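Local coordinates for protein fructose-bisphosphate aldolase (Plasmodium falciparum, PDB 4TR9) that belongs to the class I fructose-bisphosphate aldolase family and folds as a TIM barrel with a ligand bound among its strand ends, at residues P196-D201 / K237-T242; V275-G280 / W302-S307; L157-A162 / E207-V212; L169-T174 / Q214-C219; T251-V256 / S288-S293. All coordinates share one frame; numbering follows the deposited sequence. Where two conformers were deposited one is given.

Contact 1 of 5, residues P196-D201 / K237-T242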
# COMPACT_ATOMS: atom_id res chain seq x y z
N PRO A 196 -18.00 -8.75 0.94
CA PRO A 196 -17.82 -7.45 0.29
C PRO A 196 -18.85 -7.24 -0.82
O PRO A 196 -18.50 -7.25 -2.00
CB PRO A 196 -16.41 -7.55 -0.29
CG PRO A 196 -16.27 -9.00 -0.62
CD PRO A 196 -17.10 -9.77 0.38
N GLU A 197 -20.11 -7.05 -0.44
CA GLU A 197 -21.19 -6.94 -1.41
C GLU A 197 -21.11 -5.66 -2.24
O GLU A 197 -21.11 -4.56 -1.69
CB GLU A 197 -22.55 -7.01 -0.73
CG GLU A 197 -23.72 -6.87 -1.69
CD GLU A 197 -25.07 -6.85 -1.00
OE1 GLU A 197 -25.09 -6.91 0.25
OE2 GLU A 197 -26.10 -6.76 -1.70
N ILE A 198 -21.04 -5.83 -3.55
CA ILE A 198 -21.13 -4.71 -4.47
C ILE A 198 -22.54 -4.62 -5.03
O ILE A 198 -23.01 -5.54 -5.70
CB ILE A 198 -20.12 -4.84 -5.63
CG1 ILE A 198 -18.69 -4.88 -5.09
CG2 ILE A 198 -20.29 -3.70 -6.61
CD1 ILE A 198 -17.64 -4.99 -6.17
N LEU A 199 -23.22 -3.51 -4.75
CA LEU A 199 -24.60 -3.31 -5.19
C LEU A 199 -24.71 -3.29 -6.71
O LEU A 199 -23.86 -2.73 -7.39
CB LEU A 199 -25.16 -2.02 -4.60
CG LEU A 199 -25.26 -1.96 -3.08
CD1 LEU A 199 -25.91 -0.66 -2.64
CD2 LEU A 199 -26.03 -3.15 -2.54
N ALA A 200 -25.77 -3.89 -7.23
CA ALA A 200 -26.02 -3.91 -8.66
C ALA A 200 -26.84 -2.69 -9.09
O ALA A 200 -27.28 -2.60 -10.23
CB ALA A 200 -26.72 -5.19 -9.07
N ASP A 201 -27.04 -1.77 -8.16
CA ASP A 201 -27.78 -0.54 -8.44
C ASP A 201 -27.01 0.35 -9.40
O ASP A 201 -25.84 0.66 -9.18
CB ASP A 201 -28.07 0.21 -7.14
CG ASP A 201 -28.89 -0.61 -6.16
OD1 ASP A 201 -29.76 -1.38 -6.61
OD2 ASP A 201 -28.66 -0.48 -4.94
N LYS A 237 -18.44 -14.24 0.54
CA LYS A 237 -19.81 -13.98 0.14
C LYS A 237 -19.90 -12.74 -0.74
O LYS A 237 -20.25 -11.66 -0.27
CB LYS A 237 -20.72 -13.83 1.37
CG LYS A 237 -22.20 -13.73 1.04
CD LYS A 237 -23.05 -13.70 2.30
CE LYS A 237 -24.53 -13.60 1.97
NZ LYS A 237 -25.37 -13.63 3.20
N PRO A 238 -19.56 -12.89 -2.03
CA PRO A 238 -19.60 -11.77 -2.96
C PRO A 238 -20.89 -11.74 -3.76
O PRO A 238 -21.72 -12.65 -3.63
CB PRO A 238 -18.41 -12.06 -3.87
CG PRO A 238 -18.43 -13.56 -3.98
CD PRO A 238 -18.97 -14.08 -2.66
N ASN A 239 -21.06 -10.71 -4.58
CA ASN A 239 -22.19 -10.65 -5.49
C ASN A 239 -21.83 -11.28 -6.82
O ASN A 239 -20.66 -11.29 -7.21
CB ASN A 239 -22.63 -9.20 -5.71
CG ASN A 239 -21.53 -8.34 -6.30
OD1 ASN A 239 -20.37 -8.43 -5.90
ND2 ASN A 239 -21.89 -7.52 -7.28
N MET A 240 -22.82 -11.82 -7.52
CA MET A 240 -22.60 -12.34 -8.86
C MET A 240 -22.26 -11.20 -9.80
O MET A 240 -22.85 -10.12 -9.72
CB MET A 240 -23.82 -13.11 -9.36
CG MET A 240 -24.14 -14.36 -8.57
SD MET A 240 -25.60 -15.21 -9.21
CE MET A 240 -25.67 -16.63 -8.12
N VAL A 241 -21.31 -11.43 -10.70
CA VAL A 241 -20.94 -10.41 -11.68
C VAL A 241 -22.06 -10.25 -12.70
O VAL A 241 -22.16 -11.02 -13.66
CB VAL A 241 -19.62 -10.75 -12.39
CG1 VAL A 241 -19.29 -9.68 -13.42
CG2 VAL A 241 -18.50 -10.88 -11.38
N THR A 242 -22.91 -9.25 -12.48
CA THR A 242 -24.04 -8.99 -13.36
C THR A 242 -24.06 -7.54 -13.81
O THR A 242 -23.36 -6.69 -13.26
CB THR A 242 -25.38 -9.31 -12.67
OG1 THR A 242 -25.57 -8.42 -11.56
CG2 THR A 242 -25.40 -10.75 -12.16
O HOH W 1 -18.21 -8.84 -4.40

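Contact 2 of 5, residues V275-G280 / W302-S307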
# COMPACT_ATOMS: atom_id res chain seq x y z
N VAL A 275 -17.12 -20.53 -2.09
CA VAL A 275 -17.67 -19.19 -2.22
C VAL A 275 -19.20 -19.24 -2.18
O VAL A 275 -19.83 -19.95 -2.97
CB VAL A 275 -17.22 -18.52 -3.54
CG1 VAL A 275 -18.06 -17.29 -3.84
CG2 VAL A 275 -15.74 -18.17 -3.48
N VAL A 276 -19.79 -18.50 -1.24
CA VAL A 276 -21.23 -18.51 -1.06
C VAL A 276 -21.87 -17.22 -1.60
O VAL A 276 -21.81 -16.18 -0.95
CB VAL A 276 -21.61 -18.70 0.42
CG1 VAL A 276 -21.58 -20.18 0.78
CG2 VAL A 276 -20.68 -17.91 1.33
N PHE A 277 -22.48 -17.31 -2.77
CA PHE A 277 -23.08 -16.14 -3.41
C PHE A 277 -24.30 -15.61 -2.66
O PHE A 277 -25.00 -16.37 -1.98
CB PHE A 277 -23.46 -16.46 -4.86
CG PHE A 277 -22.29 -16.68 -5.76
CD1 PHE A 277 -21.54 -15.61 -6.22
CD2 PHE A 277 -21.94 -17.96 -6.16
CE1 PHE A 277 -20.46 -15.81 -7.05
CE2 PHE A 277 -20.86 -18.16 -7.00
CZ PHE A 277 -20.12 -17.09 -7.44
N LEU A 278 -24.55 -14.31 -2.80
CA LEU A 278 -25.73 -13.70 -2.23
C LEU A 278 -26.75 -13.41 -3.33
O LEU A 278 -26.38 -13.03 -4.44
CB LEU A 278 -25.37 -12.41 -1.48
CG LEU A 278 -24.59 -11.32 -2.22
CD1 LEU A 278 -25.53 -10.30 -2.85
CD2 LEU A 278 -23.60 -10.64 -1.29
N SER A 279 -28.03 -13.61 -3.02
CA SER A 279 -29.09 -13.44 -4.01
C SER A 279 -29.24 -11.98 -4.42
O SER A 279 -29.47 -11.68 -5.59
CB SER A 279 -30.41 -13.98 -3.46
OG SER A 279 -30.78 -13.32 -2.27
N GLY A 280 -29.11 -11.08 -3.45
CA GLY A 280 -29.27 -9.66 -3.71
C GLY A 280 -30.70 -9.32 -4.06
O GLY A 280 -31.63 -9.76 -3.39
N TRP A 302 -12.89 -24.16 -6.22
CA TRP A 302 -13.63 -24.01 -4.97
C TRP A 302 -15.10 -24.33 -5.19
O TRP A 302 -15.58 -24.34 -6.32
CB TRP A 302 -13.49 -22.59 -4.41
CG TRP A 302 -12.56 -21.69 -5.18
CD1 TRP A 302 -11.33 -21.25 -4.78
CD2 TRP A 302 -12.79 -21.13 -6.48
NE1 TRP A 302 -10.78 -20.45 -5.75
CE2 TRP A 302 -11.65 -20.36 -6.80
CE3 TRP A 302 -13.84 -21.21 -7.40
CZ2 TRP A 302 -11.54 -19.67 -8.01
CZ3 TRP A 302 -13.72 -20.52 -8.59
CH2 TRP A 302 -12.58 -19.76 -8.89
N ALA A 303 -15.82 -24.60 -4.10
CA ALA A 303 -17.25 -24.84 -4.18
C ALA A 303 -18.00 -23.52 -4.36
O ALA A 303 -17.93 -22.64 -3.51
CB ALA A 303 -17.74 -25.57 -2.94
N LEU A 304 -18.71 -23.39 -5.48
CA LEU A 304 -19.48 -22.18 -5.75
C LEU A 304 -20.95 -22.41 -5.46
O LEU A 304 -21.74 -22.72 -6.36
CB LEU A 304 -19.28 -21.73 -7.20
CG LEU A 304 -17.83 -21.41 -7.58
CD1 LEU A 304 -17.76 -20.79 -8.96
CD2 LEU A 304 -17.19 -20.50 -6.56
N THR A 305 -21.32 -22.26 -4.19
CA THR A 305 -22.70 -22.48 -3.76
C THR A 305 -23.38 -21.16 -3.40
O THR A 305 -23.04 -20.11 -3.94
CB THR A 305 -22.76 -23.45 -2.57
OG1 THR A 305 -24.10 -23.49 -2.05
CG2 THR A 305 -21.80 -23.02 -1.47
N PHE A 306 -24.34 -21.22 -2.48
CA PHE A 306 -25.18 -20.07 -2.19
C PHE A 306 -25.29 -19.75 -0.70
O PHE A 306 -25.19 -20.63 0.15
CB PHE A 306 -26.58 -20.29 -2.76
CG PHE A 306 -27.29 -21.50 -2.21
CD1 PHE A 306 -28.13 -21.39 -1.11
CD2 PHE A 306 -27.10 -22.75 -2.78
CE1 PHE A 306 -28.77 -22.50 -0.60
CE2 PHE A 306 -27.74 -23.86 -2.27
CZ PHE A 306 -28.58 -23.74 -1.18
N SER A 307 -25.50 -18.47 -0.40
CA SER A 307 -25.86 -18.03 0.94
C SER A 307 -27.10 -17.16 0.83
O SER A 307 -27.09 -15.98 1.20
CB SER A 307 -24.72 -17.25 1.60
OG SER A 307 -25.08 -16.81 2.89

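Contact 3 of 5, residues L157-A162 / E207-V212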
# COMPACT_ATOMS: atom_id res chain seq x y z
N LEU A 157 -20.49 -1.85 -1.13
CA LEU A 157 -19.84 -0.94 -2.07
C LEU A 157 -20.81 -0.56 -3.19
O LEU A 157 -21.69 -1.34 -3.56
CB LEU A 157 -18.58 -1.56 -2.67
CG LEU A 157 -17.45 -1.95 -1.71
CD1 LEU A 157 -17.61 -3.39 -1.22
CD2 LEU A 157 -16.10 -1.75 -2.37
N VAL A 158 -20.65 0.65 -3.72
CA VAL A 158 -21.53 1.15 -4.77
C VAL A 158 -20.76 1.40 -6.06
O VAL A 158 -19.67 1.97 -6.03
CB VAL A 158 -22.23 2.45 -4.32
CG1 VAL A 158 -23.09 3.01 -5.44
CG2 VAL A 158 -23.06 2.21 -3.07
N ILE A 159 -21.32 0.98 -7.18
CA ILE A 159 -20.72 1.27 -8.48
C ILE A 159 -21.36 2.51 -9.10
O ILE A 159 -22.54 2.50 -9.47
CB ILE A 159 -20.85 0.09 -9.46
CG1 ILE A 159 -19.98 -1.08 -9.01
CG2 ILE A 159 -20.45 0.52 -10.87
CD1 ILE A 159 -19.98 -2.25 -9.97
N ASP A 160 -20.58 3.57 -9.21
CA ASP A 160 -21.02 4.80 -9.85
C ASP A 160 -19.83 5.43 -10.56
O ASP A 160 -19.14 6.28 -10.00
CB ASP A 160 -21.62 5.77 -8.82
CG ASP A 160 -22.51 6.82 -9.46
OD1 ASP A 160 -22.27 7.17 -10.64
OD2 ASP A 160 -23.44 7.30 -8.79
N THR A 161 -19.60 5.00 -11.79
CA THR A 161 -18.43 5.39 -12.57
C THR A 161 -18.31 6.90 -12.74
O THR A 161 -17.21 7.44 -12.79
CB THR A 161 -18.44 4.73 -13.96
OG1 THR A 161 -19.61 5.15 -14.68
CG2 THR A 161 -18.45 3.22 -13.83
N ALA A 162 -19.46 7.58 -12.83
CA ALA A 162 -19.48 9.03 -12.96
C ALA A 162 -18.91 9.70 -11.72
O ALA A 162 -18.23 10.72 -11.81
CB ALA A 162 -20.89 9.51 -13.23
N GLU A 207 -19.58 -5.65 -17.88
CA GLU A 207 -18.13 -5.58 -18.01
C GLU A 207 -17.54 -4.68 -16.93
O GLU A 207 -16.46 -4.95 -16.40
CB GLU A 207 -17.73 -5.08 -19.40
CG GLU A 207 -18.03 -6.04 -20.54
CD GLU A 207 -19.49 -6.04 -20.95
OE1 GLU A 207 -20.28 -5.27 -20.36
OE2 GLU A 207 -19.85 -6.81 -21.87
N VAL A 208 -18.24 -3.60 -16.62
CA VAL A 208 -17.82 -2.67 -15.58
C VAL A 208 -17.85 -3.35 -14.22
O VAL A 208 -16.92 -3.20 -13.42
CB VAL A 208 -18.71 -1.41 -15.54
CG1 VAL A 208 -18.32 -0.51 -14.39
CG2 VAL A 208 -18.63 -0.66 -16.86
N CYS A 209 -18.91 -4.11 -13.96
CA CYS A 209 -19.06 -4.82 -12.70
C CYS A 209 -17.93 -5.83 -12.49
O CYS A 209 -17.47 -6.03 -11.37
CB CYS A 209 -20.41 -5.53 -12.65
SG CYS A 209 -20.70 -6.46 -11.12
N ALA A 210 -17.50 -6.46 -13.57
CA ALA A 210 -16.41 -7.43 -13.51
C ALA A 210 -15.10 -6.76 -13.10
O ALA A 210 -14.38 -7.26 -12.24
CB ALA A 210 -16.25 -8.15 -14.84
N VAL A 211 -14.81 -5.63 -13.73
CA VAL A 211 -13.59 -4.88 -13.44
C VAL A 211 -13.56 -4.39 -12.00
O VAL A 211 -12.54 -4.47 -11.32
CB VAL A 211 -13.42 -3.69 -14.40
CG1 VAL A 211 -12.19 -2.88 -14.03
CG2 VAL A 211 -13.34 -4.16 -15.84
N VAL A 212 -14.70 -3.87 -11.54
CA VAL A 212 -14.82 -3.37 -10.18
C VAL A 212 -14.71 -4.50 -9.16
O VAL A 212 -13.97 -4.39 -8.18
CB VAL A 212 -16.16 -2.63 -9.97
CG1 VAL A 212 -16.36 -2.30 -8.50
CG2 VAL A 212 -16.20 -1.37 -10.82

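Contact 4 of 5, residues L169-T174 / Q214-C219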
# COMPACT_ATOMS: atom_id res chain seq x y z
N LEU A 169 -10.74 4.91 -0.93
CA LEU A 169 -11.03 4.99 0.49
C LEU A 169 -12.15 4.02 0.87
O LEU A 169 -12.09 3.36 1.90
CB LEU A 169 -11.41 6.42 0.88
CG LEU A 169 -11.80 6.66 2.34
CD1 LEU A 169 -10.72 6.15 3.28
CD2 LEU A 169 -12.07 8.14 2.59
N SER A 170 -13.16 3.93 0.01
CA SER A 170 -14.28 3.03 0.23
C SER A 170 -13.84 1.57 0.15
O SER A 170 -14.24 0.75 0.97
CB SER A 170 -15.39 3.29 -0.79
OG SER A 170 -16.42 2.32 -0.68
N ILE A 171 -13.01 1.27 -0.84
CA ILE A 171 -12.54 -0.09 -1.07
C ILE A 171 -11.63 -0.58 0.06
O ILE A 171 -11.76 -1.71 0.52
CB ILE A 171 -11.79 -0.21 -2.41
CG1 ILE A 171 -12.72 0.13 -3.57
CG2 ILE A 171 -11.21 -1.60 -2.59
CD1 ILE A 171 -12.05 0.07 -4.93
N HIS A 172 -10.73 0.29 0.51
CA HIS A 172 -9.75 -0.11 1.51
C HIS A 172 -10.35 -0.21 2.91
O HIS A 172 -9.97 -1.08 3.69
CB HIS A 172 -8.57 0.87 1.53
CG HIS A 172 -7.37 0.33 2.25
ND1 HIS A 172 -6.74 -0.84 1.88
CD2 HIS A 172 -6.69 0.80 3.32
CE1 HIS A 172 -5.72 -1.06 2.69
NE2 HIS A 172 -5.67 -0.09 3.58
N GLU A 173 -11.29 0.68 3.23
CA GLU A 173 -11.99 0.61 4.50
C GLU A 173 -12.84 -0.66 4.56
O GLU A 173 -12.92 -1.33 5.59
CB GLU A 173 -12.87 1.84 4.72
CG GLU A 173 -14.00 1.66 5.73
CD GLU A 173 -13.52 1.36 7.14
OE1 GLU A 173 -12.31 1.53 7.42
OE2 GLU A 173 -14.35 0.96 7.98
N THR A 174 -13.45 -1.00 3.43
CA THR A 174 -14.20 -2.25 3.30
C THR A 174 -13.27 -3.44 3.51
O THR A 174 -13.56 -4.34 4.30
CB THR A 174 -14.88 -2.36 1.93
OG1 THR A 174 -16.01 -1.49 1.88
CG2 THR A 174 -15.33 -3.79 1.66
N GLN A 214 -13.32 -7.40 -9.53
CA GLN A 214 -11.96 -7.91 -9.58
C GLN A 214 -11.02 -7.02 -8.77
O GLN A 214 -10.12 -7.51 -8.08
CB GLN A 214 -11.48 -8.02 -11.02
CG GLN A 214 -10.03 -8.48 -11.17
CD GLN A 214 -9.62 -8.65 -12.62
OE1 GLN A 214 -10.47 -8.75 -13.51
NE2 GLN A 214 -8.32 -8.68 -12.86
N LYS A 215 -11.23 -5.71 -8.86
CA LYS A 215 -10.41 -4.75 -8.14
C LYS A 215 -10.66 -4.81 -6.63
O LYS A 215 -9.73 -4.75 -5.83
CB LYS A 215 -10.67 -3.33 -8.65
CG LYS A 215 -9.84 -2.25 -7.97
CD LYS A 215 -10.25 -0.87 -8.44
CE LYS A 215 -9.40 0.21 -7.78
NZ LYS A 215 -7.96 0.10 -8.16
N VAL A 216 -11.93 -4.93 -6.26
CA VAL A 216 -12.31 -4.99 -4.85
C VAL A 216 -11.79 -6.28 -4.20
O VAL A 216 -11.18 -6.23 -3.13
CB VAL A 216 -13.84 -4.91 -4.67
CG1 VAL A 216 -14.22 -5.18 -3.22
CG2 VAL A 216 -14.35 -3.55 -5.12
N LEU A 217 -12.04 -7.41 -4.85
CA LEU A 217 -11.61 -8.70 -4.33
C LEU A 217 -10.09 -8.78 -4.16
O LEU A 217 -9.60 -9.43 -3.23
CB LEU A 217 -12.09 -9.84 -5.23
CG LEU A 217 -13.59 -10.14 -5.18
CD1 LEU A 217 -13.92 -11.37 -6.01
CD2 LEU A 217 -14.06 -10.32 -3.74
N SER A 218 -9.36 -8.13 -5.05
CA SER A 218 -7.91 -8.09 -4.96
C SER A 218 -7.46 -7.37 -3.69
O SER A 218 -6.51 -7.79 -3.04
CB SER A 218 -7.31 -7.39 -6.19
OG SER A 218 -5.90 -7.28 -6.08
N CYS A 219 -8.16 -6.30 -3.35
CA CYS A 219 -7.84 -5.52 -2.15
C CYS A 219 -8.34 -6.22 -0.89
O CYS A 219 -7.71 -6.13 0.16
CB CYS A 219 -8.44 -4.12 -2.25
SG CYS A 219 -8.00 -3.03 -0.89

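Contact 5 of 5, residues T251-V256 / S288-S293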
# COMPACT_ATOMS: atom_id res chain seq x y z
N THR A 251 -28.28 -8.86 -21.08
CA THR A 251 -27.30 -9.89 -20.77
C THR A 251 -27.98 -11.21 -20.40
O THR A 251 -28.89 -11.24 -19.57
CB THR A 251 -26.38 -9.47 -19.61
OG1 THR A 251 -27.17 -9.19 -18.44
CG2 THR A 251 -25.59 -8.22 -19.99
N THR A 252 -27.53 -12.29 -21.02
CA THR A 252 -28.07 -13.62 -20.73
C THR A 252 -27.47 -14.18 -19.45
O THR A 252 -26.55 -13.59 -18.87
CB THR A 252 -27.81 -14.60 -21.89
OG1 THR A 252 -26.40 -14.70 -22.12
CG2 THR A 252 -28.49 -14.11 -23.16
N THR A 253 -27.99 -15.32 -19.01
CA THR A 253 -27.53 -15.93 -17.76
C THR A 253 -26.14 -16.54 -17.90
O THR A 253 -25.42 -16.67 -16.91
CB THR A 253 -28.51 -17.02 -17.28
OG1 THR A 253 -28.00 -17.65 -16.10
CG2 THR A 253 -28.72 -18.08 -18.36
N GLN A 254 -25.76 -16.90 -19.12
CA GLN A 254 -24.43 -17.45 -19.36
C GLN A 254 -23.38 -16.34 -19.33
O GLN A 254 -22.22 -16.59 -18.99
CB GLN A 254 -24.38 -18.19 -20.70
CG GLN A 254 -25.07 -19.54 -20.69
CD GLN A 254 -24.81 -20.34 -21.94
OE1 GLN A 254 -24.31 -19.81 -22.94
NE2 GLN A 254 -25.13 -21.63 -21.90
N ASP A 255 -23.79 -15.13 -19.68
CA ASP A 255 -22.91 -13.97 -19.58
C ASP A 255 -22.62 -13.68 -18.11
O ASP A 255 -21.51 -13.27 -17.76
CB ASP A 255 -23.54 -12.75 -20.25
CG ASP A 255 -23.66 -12.91 -21.76
OD1 ASP A 255 -22.85 -13.65 -22.34
OD2 ASP A 255 -24.57 -12.30 -22.35
N VAL A 256 -23.62 -13.90 -17.26
CA VAL A 256 -23.44 -13.76 -15.82
C VAL A 256 -22.48 -14.82 -15.30
O VAL A 256 -21.57 -14.51 -14.53
CB VAL A 256 -24.79 -13.88 -15.08
CG1 VAL A 256 -24.57 -14.00 -13.58
CG2 VAL A 256 -25.68 -12.70 -15.40
N SER A 288 -31.49 -18.91 -8.91
CA SER A 288 -31.20 -20.33 -9.08
C SER A 288 -30.63 -20.60 -10.47
O SER A 288 -29.72 -21.41 -10.62
CB SER A 288 -32.47 -21.17 -8.86
OG SER A 288 -32.97 -21.01 -7.55
N VAL A 289 -31.17 -19.91 -11.47
CA VAL A 289 -30.71 -20.06 -12.84
C VAL A 289 -29.27 -19.58 -12.99
O VAL A 289 -28.44 -20.26 -13.59
CB VAL A 289 -31.62 -19.30 -13.83
CG1 VAL A 289 -31.02 -19.30 -15.22
CG2 VAL A 289 -33.01 -19.91 -13.84
N ASN A 290 -28.98 -18.41 -12.43
CA ASN A 290 -27.64 -17.84 -12.50
C ASN A 290 -26.62 -18.69 -11.75
O ASN A 290 -25.50 -18.89 -12.22
CB ASN A 290 -27.63 -16.41 -11.96
CG ASN A 290 -28.42 -15.46 -12.84
OD1 ASN A 290 -28.51 -15.64 -14.05
ND2 ASN A 290 -28.99 -14.42 -12.23
N LEU A 291 -27.00 -19.18 -10.57
CA LEU A 291 -26.13 -20.06 -9.79
C LEU A 291 -25.87 -21.35 -10.56
O LEU A 291 -24.78 -21.92 -10.49
CB LEU A 291 -26.75 -20.37 -8.43
CG LEU A 291 -25.98 -21.34 -7.53
CD1 LEU A 291 -24.59 -20.81 -7.23
CD2 LEU A 291 -26.75 -21.62 -6.25
N ASN A 292 -26.88 -21.80 -11.30
CA ASN A 292 -26.74 -22.98 -12.15
C ASN A 292 -25.80 -22.71 -13.32
O ASN A 292 -24.98 -23.56 -13.67
CB ASN A 292 -28.11 -23.42 -12.67
CG ASN A 292 -28.02 -24.61 -13.60
OD1 ASN A 292 -27.98 -25.76 -13.17
ND2 ASN A 292 -27.99 -24.34 -14.90
N SER A 293 -25.93 -21.53 -13.92
CA SER A 293 -25.09 -21.15 -15.05
C SER A 293 -23.62 -21.08 -14.64
O SER A 293 -22.73 -21.38 -15.43
CB SER A 293 -25.55 -19.80 -15.62
OG SER A 293 -26.90 -19.86 -16.04

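Contact 1 of 5, residues P196-D201 / K237-T242
The C-terminal ends of two neighbouring strands of the TIM barrel come together here: strand 191-198 runs out through Pro196-Asp201, and Lys237-Thr242 is the loop that follows strand 235-236. Lys237 opens this loop and belongs to the ligand pocket; its extended chain leads away from 196-201, and NZ makes a weak hydrogen bond to the bound N'-[(E)-(2,4-dichlorophenyl)methylidene]-3,4-dihydroxybenzohydrazide. Asn239 is the residue with the largest part in the contact. Its CG sits between the backbone N and the carbonyl carbon (chi1 61°), the crowded position, and this turns the amide obliquely across Ile198. OD1 lies 3.6 Å from Ile198 CB. ND2 is only 2.8 Å from Ile198 O, but the angle is poor and the pair does not count as a hydrogen bond. The polar link runs through a single water instead, which donates to Pro196 O at 2.9 Å and to Asn239 OD1 at 2.7 Å, so both acceptors are served by one molecule. At the start of the segments Pro196 CD rests 3.7 Å from Lys237 O; farther along, Ala200 CB stands 4.2 Å from Thr242 OG1. Around this seam, Ile198 packs on Val212 and Val216 of helix 206-226, Val241 leans on Leu259 of helix 253-267, and Met240 reaches Phe277 of strand 274-277.

Contact 2 of 5, residues V275-G280 / W302-S307
Phe277 (chi1 -69°) and Leu304 (chi1 -60°) both hold CG anti to the carbonyl carbon, beside the backbone N, and these torsions bring ring and leucine together obliquely on one face of the sheet. Phe277 CE2 meets Leu304 CB at 3.9 Å, near the ring plane, while Val275 CG1 sits 4.1 Å above the middle of the ring. Val275 and Leu304 lie side by side, CB to CD2 at 3.6 Å. On the other face Val276 CG1 touches Thr305 CG2, also at 3.6 Å; Thr305 OG1, anti to its own N, bonds to Lys34 O. The backbones are joined in parallel by a ladder of four bonds. Val275 N to Ala303 O (2.7 Å) is nearly straight and lies almost along the C=O axis; Thr305 N to Val275 O is weak. Phe277 N reaches Thr305 O at 3.1 Å from above the carbonyl plane, and Ser307 N meets Phe277 O in that carbonyl's plane at 2.7 Å. Helix 284-295 covers the Phe277-Leu304 face through Leu291 and Ile294. Strand 274-277, helix 284-295 and strand 303-308 thus form a beta-alpha-beta unit, the repeating element of a TIM barrel.

Contact 3 of 5, residues L157-A162 / E207-V212
Ile159 is the tight part of this small, wholly apolar contact, and Thr161 is its looser border. The loop after strand 150-157 presents Ile159 to helix 206-226 with CG1 anti to the carbonyl carbon (chi1 -69°) and the chain extended beyond it, so that CD1 is carried onto the helix surface. There it touches two residues about one turn apart, Val212 CB at 3.8 Å and Cys209 CA at 3.9 Å. Ile159 and Val212 approach tip to tip, and CG1 of the isoleucine also lies 3.9 Å from Val212 CG1. Cys209 takes part mainly through CA. The other branch, Ile159 CG2, is more distant, 4.2 Å from Val208 CG1. Beyond it the fit is thinner: Thr161 CG2, anti to its carbonyl carbon, touches Val208 CG1 at 3.8 Å and nothing else on the helix, and Thr161 itself is partly exposed. Glu6 of the second subunit packs on both Thr161 and Val208 at this border, whereas on the inner side Ile198 of strand 191-198 lies against Ile159 and Val212. In the TIM barrel this joins the loop at the end of one strand to the start of the helix that follows the next strand, strand 191-198.

Contact 4 of 5, residues L169-T174 / Q214-C219
Two neighbouring outer helices of the TIM barrel, 168-187 and 206-226, pack here; the axes of the two short segments pass 9.5 Å apart and cross at -41°. Ile171 forms the first shell. With CG2 anti to the backbone N, it sets this methyl 3.8 Å from Cys219 CB, and sends CD1 the other way to Lys215 CE at 3.9 Å and, more loosely, to Val216 CG2 at 4.3 Å. The lysine chain crosses the isoleucine at about a right angle, touching with its aliphatic part. His172, the next residue after Ile171, has Cys219 SG in the plane of its imidazole, a sulfur-aromatic edge contact 3.7 Å from ND1. Around this lies a second shell. Leu157 of strand 150-157 backs Ile171 and Val216 from the barrel side, and Tyr7 of the second subunit covers Ile171 and Lys215. His172 NE2 is hydrogen-bonded to His172 NE2 of the third subunit, which ties the ring beside Cys219 to a subunit interface. Within helix 168-187, Thr174 OG1 turns back to Ser170 O at 3.0 Å, meeting from above its plane a carbonyl that also accepts from Thr174 N at 3.1 Å.

Contact 5 of 5, residues T251-V256 / S288-S293
Thr253 OG1 is the best-held polar atom, with two partners across the contact. Ser293 OG is 2.5 Å away from it, a very short hydrogen bond in which either hydroxyl could be the donor. Asn290 OD1 stands at 2.9 Å from the same OG1, but whether the threonine proton goes there is not settled. Thr253 holds OG1 anti to its backbone N (chi1 177°), which points the hydroxyl straight at helix 284-295; Ser293 OG, anti to its carbonyl carbon (chi1 -59°), comes forward to meet it. The amide of Asn290 has its rotation fixed from the other end, since ND2 bonds to Gln282 OE1. Val289 CG1 lies beside the hydroxyl, 3.6 Å from Thr253 OG1. Separately, Val256 CG1 approaches the Asn290 amide at about a right angle, 4.2 Å from CG. Thr253 is the first residue of its helix, right after the N-cap Thr252. Thr252 N donates to Asp255 OD2 at 3.2 Å from above the carboxylate plane, one half of a capping box; a weak bond from Thr252 OG1 reaches the same oxygen. The contact therefore pins the first turn of helix 253-267 to helix 284-295, with strand 274-277 between them in the chain, a pairing of consecutive outer helices as in a TIM barrel.

Overall arrangement
The ligand pocket lies nearest contact 1: the Lys237 side chain is about 3 Å from the bound hydrazide, and Leu278 of contact 2 is about 6 Å from it. These two contacts touch directly, Lys237 NZ lying 3.2 Å from Ser307 OG, with centres about 11 Å apart. Contact 3 adjoins contact 1 through probable backbone hydrogen bonds of Leu157 with Glu197 and Leu199, and shares helix 206-226 with contact 4. Contact 5 meets contact 2 through Leu291 and contact 1 through Met240. Contacts 4 and 5, whose centres are about 25 Å apart, do not touch; contacts 3 and 4 both reach the second subunit.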